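Local coordinates for protein putative transcriptional regulator (Streptomyces coelicolor, PDB 2HXI) that probably acts as a TetR-family transcriptional regulator, binding cis-regulatory DNA through an N-terminal helix-turn-helix, at residues B[53-56]-B[57-61]; B[103-106]-B[107-111]; B[142-146]-B[147-151]. One frame throughout, in Å; residues are numbered along the deposited sequence.

Contact 1 of 3, residues B[53-56]-B[57-61]; sequences RKLA and ASLGT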
loop_
_atom_site.group_PDB
_atom_site.type_symbol
_atom_site.label_atom_id
_atom_site.label_comp_id
_atom_site.label_asym_id
_atom_site.label_seq_id
_atom_site.Cartn_x
_atom_site.Cartn_y
_atom_site.Cartn_z
ATOM N N ARG B 53 -23.077 13.261 10.696
ATOM C CA ARG B 53 -24.073 13.494 11.760
ATOM C C ARG B 53 -23.436 13.593 13.145
ATOM O O ARG B 53 -23.701 14.565 13.862
ATOM C CB ARG B 53 -25.120 12.361 11.728
ATOM C CG ARG B 53 -26.255 12.573 12.777
ATOM C CD ARG B 53 -27.199 11.313 12.788
ATOM N NE ARG B 53 -26.455 10.023 12.877
ATOM C CZ ARG B 53 -25.914 9.467 13.974
ATOM N NH1 ARG B 53 -26.020 10.002 15.171
ATOM N NH2 ARG B 53 -25.237 8.324 13.880
ATOM N N LYS B 54 -22.590 12.615 13.494
ATOM C CA LYS B 54 -21.883 12.615 14.804
ATOM C C LYS B 54 -20.941 13.801 14.947
ATOM O O LYS B 54 -20.900 14.480 15.989
ATOM C CB LYS B 54 -21.147 11.287 15.054
ATOM C CG LYS B 54 -20.396 11.287 16.478
ATOM C CD LYS B 54 -19.640 9.935 16.735
ATOM C CE LYS B 54 -19.172 9.776 18.223
ATOM N NZ LYS B 54 -18.074 8.710 18.429
ATOM N N LEU B 55 -20.210 14.108 13.852
ATOM C CA LEU B 55 -19.311 15.241 13.885
ATOM C C LEU B 55 -20.114 16.516 14.156
ATOM O O LEU B 55 -19.755 17.334 15.010
ATOM C CB LEU B 55 -18.559 15.380 12.528
ATOM C CG LEU B 55 -17.635 16.594 12.449
ATOM C CD1 LEU B 55 -16.525 16.607 13.507
ATOM C CD2 LEU B 55 -16.993 16.590 10.993
ATOM N N ALA B 56 -21.255 16.678 13.465
ATOM C CA ALA B 56 -22.050 17.915 13.631
ATOM C C ALA B 56 -22.551 18.080 15.078
ATOM O O ALA B 56 -22.542 19.177 15.654
ATOM C CB ALA B 56 -23.243 17.897 12.652
ATOM N N ALA B 57 -23.005 16.967 15.604
ATOM C CA ALA B 57 -23.557 16.875 16.938
ATOM C C ALA B 57 -22.505 17.226 17.983
ATOM O O ALA B 57 -22.796 17.917 18.921
ATOM C CB ALA B 57 -24.037 15.486 17.172
ATOM N N SER B 58 -21.269 16.796 17.767
ATOM C CA SER B 58 -20.169 17.132 18.672
ATOM C C SER B 58 -19.852 18.637 18.663
ATOM O O SER B 58 -19.297 19.191 19.644
ATOM C CB SER B 58 -18.963 16.269 18.253
ATOM O OG SER B 58 -18.212 16.898 17.222
ATOM N N LEU B 59 -20.156 19.316 17.566
ATOM C CA LEU B 59 -19.862 20.728 17.414
ATOM C C LEU B 59 -21.055 21.616 17.791
ATOM O O LEU B 59 -21.005 22.851 17.658
ATOM C CB LEU B 59 -19.383 20.985 15.996
ATOM C CG LEU B 59 -18.044 20.303 15.671
ATOM C CD1 LEU B 59 -17.873 20.129 14.151
ATOM C CD2 LEU B 59 -16.830 21.099 16.344
ATOM N N GLY B 60 -22.148 20.962 18.132
ATOM C CA GLY B 60 -23.415 21.640 18.478
ATOM C C GLY B 60 -24.002 22.338 17.275
ATOM O O GLY B 60 -24.596 23.441 17.370
ATOM N N THR B 61 -23.876 21.659 16.132
ATOM C CA THR B 61 -24.319 22.263 14.927
ATOM C C THR B 61 -25.059 21.210 14.130
ATOM O O THR B 61 -25.355 20.189 14.651
ATOM C CB THR B 61 -23.139 23.008 14.165
ATOM O OG1 THR B 61 -23.698 23.844 13.133
ATOM C CG2 THR B 61 -22.119 22.041 13.632
#
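With its OG set between the backbone N and the carbonyl carbon (chi1 86°), S58 folds its hydroxyl back over the helix it ends and gives a hydrogen bond to the carbonyl of the residue three places earlier, S58 OG to L55 O at 2.7 Å. L55 has its CG anti to its own N (chi1 177°); although its bond from CA to CB points away from 57-61, the end of the side chain comes back to meet L59, and the two chains cross obliquely with CD1 of L55 3.8 Å from CD1 of L59.

The backbone shows how the helix stops. Regular bonds run from A57 N to R53 O and from S58 N to K54 O, but L59 N makes weak ones, bent to about 134°, to both L55 O and A56 O. G60 then takes positive phi, which favours glycine. T61 N closes on A56 O at 2.9 Å, and inside that bond G60 N reaches A57 O at 3.2 Å, completing a Schellman motif. CG2 of T61 rests 3.5 Å from that same A56 O.

In the predicted helix-turn-helix of 51-70, this is the end of helix 52-58 and the start of the turn. L55 and L59 pack on helix 31-43, through A38 and L41 and through A37 respectively, while L55, A56 and T61 reach L66 of helix 63-66.

Contact 2 of 3, residues B[103-106]-B[107-111]; sequences TAVA and LRLRE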
loop_
_atom_site.group_PDB
_atom_site.type_symbol
_atom_site.label_atom_id
_atom_site.label_comp_id
_atom_site.label_asym_id
_atom_site.label_seq_id
_atom_site.Cartn_x
_atom_site.Cartn_y
_atom_site.Cartn_z
ATOM N N THR B 103 14.074 10.032 6.141
ATOM C CA THR B 103 13.708 8.873 7.003
ATOM C C THR B 103 12.875 9.378 8.164
ATOM O O THR B 103 11.837 8.795 8.485
ATOM C CB THR B 103 14.989 8.112 7.471
ATOM O OG1 THR B 103 15.702 7.642 6.306
ATOM C CG2 THR B 103 14.569 6.916 8.323
ATOM N N ALA B 104 13.306 10.493 8.747
ATOM C CA ALA B 104 12.570 11.103 9.863
ATOM C C ALA B 104 11.148 11.498 9.487
ATOM O O ALA B 104 10.200 11.265 10.252
ATOM C CB ALA B 104 13.399 12.272 10.494
ATOM N N VAL B 105 10.989 12.149 8.349
ATOM C CA VAL B 105 9.657 12.443 7.890
ATOM C C VAL B 105 8.806 11.152 7.675
ATOM O O VAL B 105 7.680 11.071 8.125
ATOM C CB VAL B 105 9.715 13.280 6.597
ATOM C CG1 VAL B 105 8.289 13.427 5.933
ATOM C CG2 VAL B 105 10.339 14.643 6.889
ATOM N N ALA B 106 9.320 10.180 6.909
ATOM C CA ALA B 106 8.612 8.923 6.671
ATOM C C ALA B 106 8.180 8.268 8.039
ATOM O O ALA B 106 7.006 7.806 8.186
ATOM C CB ALA B 106 9.528 7.987 5.910
ATOM N N LEU B 107 9.074 8.271 9.042
ATOM C CA LEU B 107 8.695 7.670 10.335
ATOM C C LEU B 107 7.597 8.469 11.017
ATOM O O LEU B 107 6.721 7.860 11.695
ATOM C CB LEU B 107 9.893 7.529 11.289
ATOM C CG LEU B 107 10.939 6.559 10.690
ATOM C CD1 LEU B 107 12.157 6.497 11.645
ATOM C CD2 LEU B 107 10.386 5.187 10.403
ATOM N N ARG B 108 7.673 9.813 10.915
ATOM C CA ARG B 108 6.688 10.661 11.583
ATOM C C ARG B 108 5.348 10.399 10.929
ATOM O O ARG B 108 4.348 10.325 11.604
ATOM C CB ARG B 108 7.025 12.147 11.538
ATOM C CG ARG B 108 8.024 12.540 12.644
ATOM C CD ARG B 108 8.527 13.948 12.373
ATOM N NE ARG B 108 9.120 14.622 13.559
ATOM C CZ ARG B 108 8.492 15.496 14.335
ATOM N NH1 ARG B 108 9.158 16.049 15.350
ATOM N NH2 ARG B 108 7.213 15.828 14.118
ATOM N N LEU B 109 5.330 10.266 9.603
ATOM C CA LEU B 109 4.081 10.029 8.927
ATOM C C LEU B 109 3.522 8.675 9.325
ATOM O O LEU B 109 2.299 8.553 9.524
ATOM C CB LEU B 109 4.278 10.052 7.393
ATOM C CG LEU B 109 4.608 11.421 6.756
ATOM C CD1 LEU B 109 5.025 11.199 5.283
ATOM C CD2 LEU B 109 3.360 12.377 6.837
ATOM N N ARG B 110 4.383 7.638 9.398
ATOM C CA ARG B 110 3.904 6.323 9.740
ATOM C C ARG B 110 3.308 6.371 11.177
ATOM O O ARG B 110 2.254 5.755 11.464
ATOM C CB ARG B 110 5.043 5.313 9.645
ATOM C CG ARG B 110 4.545 3.918 9.976
ATOM C CD ARG B 110 5.624 2.860 9.850
ATOM N NE ARG B 110 5.123 1.604 10.382
ATOM C CZ ARG B 110 5.349 1.184 11.610
ATOM N NH1 ARG B 110 6.094 1.927 12.425
ATOM N NH2 ARG B 110 4.814 0.026 11.997
ATOM N N GLU B 111 4.008 7.061 12.086
ATOM C CA GLU B 111 3.547 7.104 13.476
ATOM C C GLU B 111 2.222 7.838 13.570
ATOM O O GLU B 111 1.270 7.338 14.167
ATOM C CB GLU B 111 4.685 7.618 14.381
ATOM C CG GLU B 111 4.498 8.782 15.308
ATOM C CD GLU B 111 5.914 9.194 15.893
ATOM O OE1 GLU B 111 6.587 10.171 15.378
ATOM O OE2 GLU B 111 6.341 8.456 16.834
#
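T103 to L107, A104 to R108, V105 to L109 and A106 to R110 are joined by four consecutive i to i+4 backbone bonds with N-H...O angles of 151° to 161°, the evidence for an uninterrupted alpha-helix. Two side-chain pairs one turn apart follow from it. On one flank CD1 of L107 lies 4.1 Å from CG2 of T103, and the two side chains run alongside each other in the same direction. L107 has its CG anti to the carbonyl carbon (chi1 -63°), which lays CG over the preceding turn, 3.3 Å from T103 O. T103 turns its methyl to L107, while its OG1 hydrogen-bonds to K99 O. On another flank V105 offers CG1 to CD1 of L109 at 4.0 Å in the same manner, with CG of L109 3.4 Å from V105 O.

R108 starts along the helix, its CG 3.5 Å from A104 O, before its extended chain carries the guanidinium away to A88 O and D90 O. R110 also runs out extended, to a salt bridge with E172 of helix 154-173.

Trimming L107 to an alanine would probably leave the T103 methyl without its apolar neighbour and open a gap against F223.

The centre of 103-111 lies about 9 Å from the centre of the chain, and its several flanks serve different neighbours: V105 and L109 meet M136 of helix 131-146, A106 and L109 meet I165 and I169 of helix 154-173, respectively, and T103, A106 and L107 meet helix 219-237. Such a helix, packed on several others at once, belongs to the all-helical C-terminal domain of TetR-family regulators.

Contact 3 of 3, residues B[142-146]-B[147-151]; sequences QALRA and SGLPD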
loop_
_atom_site.group_PDB
_atom_site.type_symbol
_atom_site.label_atom_id
_atom_site.label_comp_id
_atom_site.label_asym_id
_atom_site.label_seq_id
_atom_site.Cartn_x
_atom_site.Cartn_y
_atom_site.Cartn_z
ATOM N N GLN B 142 13.166 19.876 -0.041
ATOM C CA GLN B 142 14.428 20.487 0.395
ATOM C C GLN B 142 15.464 19.369 0.581
ATOM O O GLN B 142 16.618 19.502 0.179
ATOM C CB GLN B 142 14.226 21.280 1.708
ATOM C CG GLN B 142 13.470 22.580 1.510
ATOM C CD GLN B 142 14.312 23.661 0.785
ATOM O OE1 GLN B 142 15.474 23.442 0.426
ATOM N NE2 GLN B 142 13.725 24.827 0.596
ATOM N N ALA B 143 15.043 18.281 1.213
ATOM C CA ALA B 143 15.944 17.096 1.361
ATOM C C ALA B 143 16.453 16.533 0.022
ATOM O O ALA B 143 17.655 16.280 -0.120
ATOM C CB ALA B 143 15.287 16.004 2.227
ATOM N N LEU B 144 15.550 16.398 -0.939
ATOM C CA LEU B 144 15.921 15.924 -2.283
ATOM C C LEU B 144 16.909 16.934 -2.954
ATOM O O LEU B 144 17.894 16.536 -3.592
ATOM C CB LEU B 144 14.684 15.734 -3.144
ATOM C CG LEU B 144 13.868 14.449 -2.695
ATOM C CD1 LEU B 144 12.479 14.391 -3.391
ATOM C CD2 LEU B 144 14.706 13.079 -2.934
ATOM N N ARG B 145 16.673 18.249 -2.776
ATOM C CA ARG B 145 17.661 19.201 -3.293
ATOM C C ARG B 145 18.987 19.042 -2.628
ATOM O O ARG B 145 20.018 19.123 -3.268
ATOM C CB ARG B 145 17.197 20.666 -3.146
ATOM C CG ARG B 145 16.167 20.991 -4.236
ATOM C CD ARG B 145 15.773 22.495 -4.187
ATOM N NE ARG B 145 15.432 22.993 -5.543
ATOM C CZ ARG B 145 14.916 24.216 -5.776
ATOM N NH1 ARG B 145 14.655 25.017 -4.786
ATOM N NH2 ARG B 145 14.646 24.585 -7.007
ATOM N N ALA B 146 18.931 18.832 -1.303
ATOM C CA ALA B 146 20.168 18.670 -0.514
ATOM C C ALA B 146 21.046 17.511 -0.953
ATOM O O ALA B 146 22.284 17.596 -0.845
ATOM C CB ALA B 146 19.860 18.535 0.932
ATOM N N SER B 147 20.408 16.478 -1.496
ATOM C CA SER B 147 21.100 15.276 -2.009
ATOM C C SER B 147 21.991 15.610 -3.200
ATOM O O SER B 147 22.863 14.816 -3.556
ATOM C CB SER B 147 20.070 14.207 -2.408
ATOM O OG SER B 147 19.473 14.465 -3.685
ATOM N N GLY B 148 21.724 16.730 -3.872
ATOM C CA GLY B 148 22.335 16.937 -5.211
ATOM C C GLY B 148 21.636 16.429 -6.462
ATOM O O GLY B 148 22.110 16.679 -7.572
ATOM N N LEU B 149 20.548 15.675 -6.304
ATOM C CA LEU B 149 19.764 15.193 -7.431
ATOM C C LEU B 149 19.406 16.402 -8.305
ATOM O O LEU B 149 19.180 17.510 -7.771
ATOM C CB LEU B 149 18.519 14.480 -6.925
ATOM C CG LEU B 149 18.796 13.110 -6.282
ATOM C CD1 LEU B 149 17.511 12.663 -5.691
ATOM C CD2 LEU B 149 19.258 12.154 -7.362
ATOM N N PRO B 150 19.445 16.242 -9.651
ATOM C CA PRO B 150 19.089 17.434 -10.441
ATOM C C PRO B 150 17.641 17.896 -10.248
ATOM O O PRO B 150 16.754 17.033 -10.219
ATOM C CB PRO B 150 19.252 16.970 -11.889
ATOM C CG PRO B 150 19.747 15.606 -11.882
ATOM C CD PRO B 150 19.808 15.079 -10.485
ATOM N N ASP B 151 17.396 19.223 -10.167
ATOM C CA ASP B 151 16.036 19.788 -10.044
ATOM C C ASP B 151 15.046 19.248 -11.013
ATOM O O ASP B 151 13.889 18.953 -10.676
ATOM C CB ASP B 151 16.016 21.288 -10.318
ATOM C CG ASP B 151 15.993 22.104 -9.082
ATOM O OD1 ASP B 151 16.277 21.614 -7.933
ATOM O OD2 ASP B 151 15.714 23.269 -9.264
#
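R145 and D151 join the last turn of helix 131-146 to the loop that follows, and between them S147 forms an ST turn. Among the hydrogen bonds, S147 OG gives to L144 O at 2.6 Å and accepts from L149 N at 3.1 Å, tying the final turn to the departing chain. This OG sits between its backbone N and carbonyl carbon (chi1 79°), which turns it back to L144 O. S147 N still reaches A143 O, but at a bent 136°, and G148 N bonds to R145 O from above the carbonyl plane. At G148 a beta carbon would collide with the carbonyl oxygen of S147, so its backbone angles call for glycine.

The apolar contact is L144 with L149, CD2 to CD1 at 4.0 Å, the two isobutyl groups meeting at an angle through one methyl each; L144 also packs on L102, Y158 and L234 of three other helices.

The charged interaction is a side-on salt bridge, guanidinium and carboxylate only 10° from coplanar. R145 and D151 also touch H207 and F208 of the second subunit, respectively. Each carboxylate oxygen is met on its syn side, NE of R145 2.9 Å from OD1 of D151 and NH2 2.8 Å from OD2.

How the contacts relate
The three contacts follow one another along the chain without touching. Contact 1 lies in the predicted DNA-binding region, whereas contacts 2 and 3 both belong to the C-terminal domain. Centre to centre, contact 1 is about 32 Å from contact 2 and about 45 Å from contact 3, which sits on the opposite side of the chain's centre. Contacts 2 and 3 are closer, with nearest atoms about 7 Å apart; helices 98-113 and 131-146 pack on each other and link them. Two are helix ends with a serine hydroxyl bonded three residues back, and contact 2 is mid-helix. Of the three, contact 3 alone touches the second subunit.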